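Local coordinates for type III export protein PSCE (Pseudomonas aeruginosa, PDB 2UWJ) that acts with PscG as a cytoplasmic chaperone of the type III secretion system, preventing premature polymerization of the needle protein PscF, at residues 36-41 with 48-53. Residues are numbered along the deposited sequence; the frame is centred on the assembly and turned at random.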
loop_
_atom_site.group_PDB
_atom_site.type_symbol
_atom_site.label_atom_id
_atom_site.label_comp_id
_atom_site.label_asym_id
_atom_site.label_seq_id
_atom_site.Cartn_x
_atom_site.Cartn_y
_atom_site.Cartn_z
ATOM N N ARG A 36 16.050 -12.057 27.112
ATOM C CA ARG A 36 17.073 -11.651 28.085
ATOM C C ARG A 36 16.409 -10.880 29.233
ATOM O O ARG A 36 16.663 -11.158 30.406
ATOM C CB ARG A 36 18.160 -10.787 27.422
ATOM C CG ARG A 36 19.048 -11.555 26.445
ATOM C CD ARG A 36 20.332 -10.750 26.095
ATOM N NE ARG A 36 20.022 -9.446 25.506
ATOM C CZ ARG A 36 19.872 -9.227 24.200
ATOM N NH1 ARG A 36 20.020 -10.223 23.337
ATOM N NH2 ARG A 36 19.537 -8.014 23.762
ATOM N N GLU A 37 15.529 -9.936 28.926
ATOM C CA GLU A 37 14.878 -9.183 29.987
ATOM C C GLU A 37 13.966 -10.076 30.877
ATOM O O GLU A 37 13.860 -9.863 32.092
ATOM C CB GLU A 37 14.101 -7.974 29.427
ATOM C CG GLU A 37 13.528 -7.124 30.552
ATOM C CD GLU A 37 12.781 -5.887 30.104
ATOM O OE1 GLU A 37 12.107 -5.244 30.959
ATOM O OE2 GLU A 37 12.854 -5.539 28.917
ATOM N N LEU A 38 13.337 -11.083 30.284
ATOM C CA LEU A 38 12.482 -11.983 31.028
ATOM C C LEU A 38 13.362 -12.764 31.997
ATOM O O LEU A 38 12.980 -13.005 33.142
ATOM C CB LEU A 38 11.782 -12.974 30.081
ATOM C CG LEU A 38 10.420 -12.422 29.574
ATOM C CD1 LEU A 38 10.095 -13.168 28.275
ATOM C CD2 LEU A 38 9.309 -12.536 30.668
ATOM N N ALA A 39 14.531 -13.171 31.518
ATOM C CA ALA A 39 15.478 -13.949 32.314
ATOM C C ALA A 39 15.991 -13.162 33.531
ATOM O O ALA A 39 16.283 -13.747 34.565
ATOM C CB ALA A 39 16.638 -14.404 31.438
ATOM N N ARG A 40 16.093 -11.844 33.427
ATOM C CA ARG A 40 16.553 -11.060 34.572
ATOM C C ARG A 40 15.505 -11.015 35.672
ATOM O O ARG A 40 15.849 -10.725 36.815
ATOM C CB ARG A 40 16.910 -9.637 34.157
ATOM C CG ARG A 40 18.176 -9.562 33.335
ATOM C CD ARG A 40 18.598 -8.106 33.160
ATOM N NE ARG A 40 17.543 -7.230 33.658
ATOM C CZ ARG A 40 16.949 -6.279 32.936
ATOM N NH1 ARG A 40 17.318 -6.070 31.659
ATOM N NH2 ARG A 40 15.978 -5.544 33.497
ATOM N N GLY A 41 14.226 -11.260 35.343
ATOM C CA GLY A 41 13.206 -11.274 36.377
ATOM C C GLY A 41 11.895 -10.483 36.263
ATOM O O GLY A 41 10.834 -10.938 36.676
ATOM N N GLN A 48 4.048 -10.110 32.273
ATOM C CA GLN A 48 2.909 -10.476 31.420
ATOM C C GLN A 48 3.074 -9.704 30.085
ATOM O O GLN A 48 2.831 -10.224 29.006
ATOM C CB GLN A 48 1.586 -10.099 32.116
ATOM C CG GLN A 48 0.377 -9.894 31.194
ATOM C CD GLN A 48 -0.129 -11.184 30.483
ATOM O OE1 GLN A 48 0.010 -12.301 31.010
ATOM N NE2 GLN A 48 -0.750 -11.018 29.295
ATOM N N PHE A 49 3.518 -8.468 30.181
ATOM C CA PHE A 49 3.762 -7.616 28.998
ATOM C C PHE A 49 4.857 -8.230 28.112
ATOM O O PHE A 49 4.666 -8.394 26.898
ATOM C CB PHE A 49 4.151 -6.238 29.530
ATOM C CG PHE A 49 4.439 -5.204 28.502
ATOM C CD1 PHE A 49 5.665 -5.169 27.848
ATOM C CD2 PHE A 49 3.549 -4.124 28.326
ATOM C CE1 PHE A 49 6.017 -4.054 27.043
ATOM C CE2 PHE A 49 3.886 -3.004 27.525
ATOM C CZ PHE A 49 5.122 -2.970 26.889
ATOM N N LEU A 50 6.003 -8.586 28.710
ATOM C CA LEU A 50 7.086 -9.184 27.962
ATOM C C LEU A 50 6.714 -10.525 27.334
ATOM O O LEU A 50 7.172 -10.863 26.235
ATOM C CB LEU A 50 8.314 -9.397 28.862
ATOM C CG LEU A 50 9.055 -8.138 29.358
ATOM C CD1 LEU A 50 10.202 -8.546 30.396
ATOM C CD2 LEU A 50 9.652 -7.411 28.159
ATOM N N GLN A 51 5.931 -11.321 28.041
ATOM C CA GLN A 51 5.562 -12.616 27.489
ATOM C C GLN A 51 4.688 -12.423 26.238
ATOM O O GLN A 51 4.864 -13.130 25.257
ATOM C CB GLN A 51 4.793 -13.425 28.536
ATOM C CG GLN A 51 5.716 -13.953 29.623
ATOM C CD GLN A 51 5.646 -15.462 29.754
ATOM O OE1 GLN A 51 4.689 -16.013 30.342
ATOM N NE2 GLN A 51 6.646 -16.150 29.192
ATOM N N GLN A 52 3.748 -11.480 26.310
ATOM C CA GLN A 52 2.878 -11.196 25.169
ATOM C C GLN A 52 3.766 -10.666 24.024
ATOM O O GLN A 52 3.581 -11.026 22.845
ATOM C CB GLN A 52 1.844 -10.133 25.532
ATOM C CG GLN A 52 0.692 -10.669 26.410
ATOM C CD GLN A 52 -0.399 -9.617 26.651
ATOM O OE1 GLN A 52 -0.226 -8.697 27.473
ATOM N NE2 GLN A 52 -1.528 -9.743 25.927
ATOM N N GLN A 53 4.746 -9.813 24.362
ATOM C CA GLN A 53 5.619 -9.313 23.324
ATOM C C GLN A 53 6.425 -10.426 22.678
ATOM O O GLN A 53 6.587 -10.468 21.436
ATOM C CB GLN A 53 6.572 -8.256 23.872
ATOM C CG GLN A 53 7.517 -7.811 22.789
ATOM C CD GLN A 53 7.862 -6.356 22.943
ATOM O OE1 GLN A 53 9.002 -6.002 23.231
ATOM N NE2 GLN A 53 6.857 -5.493 22.769
#
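E37 lays the aliphatic part of its side chain across L50 at roughly a right angle, with CG of E37 3.6 Å from CD1 of L50. Its CG stands anti to the backbone N (chi1 -175°) and the chain runs on extended, which carries the carboxylate over the leucine methyls; OE2 of E37 comes within 3.8 Å of CD2 of L50. The charge itself is answered elsewhere: the methylenes pack while OE1 forms a salt bridge with R46 in the first turn of helix 44-68. L38, the next residue, slides past L50 in the opposite direction, its CG 3.8 Å from CB of L50, and its CD2 methyl reaches CG of Q51 at 4.0 Å, the two side chains crossing steeply. L50, buried, thus lies against both E37 and L38 and also touches C34, one turn before L38 on helix 18-40. On the far side of the second helix, Q48 and F49 pack on R34 of the PSCG chain, while OE1 of Q52 accepts a hydrogen bond from NH1 of the same arginine. The axes of the two short segments approach to 10.1 Å, their directions 152° apart: an antiparallel helical hairpin, here near its turn.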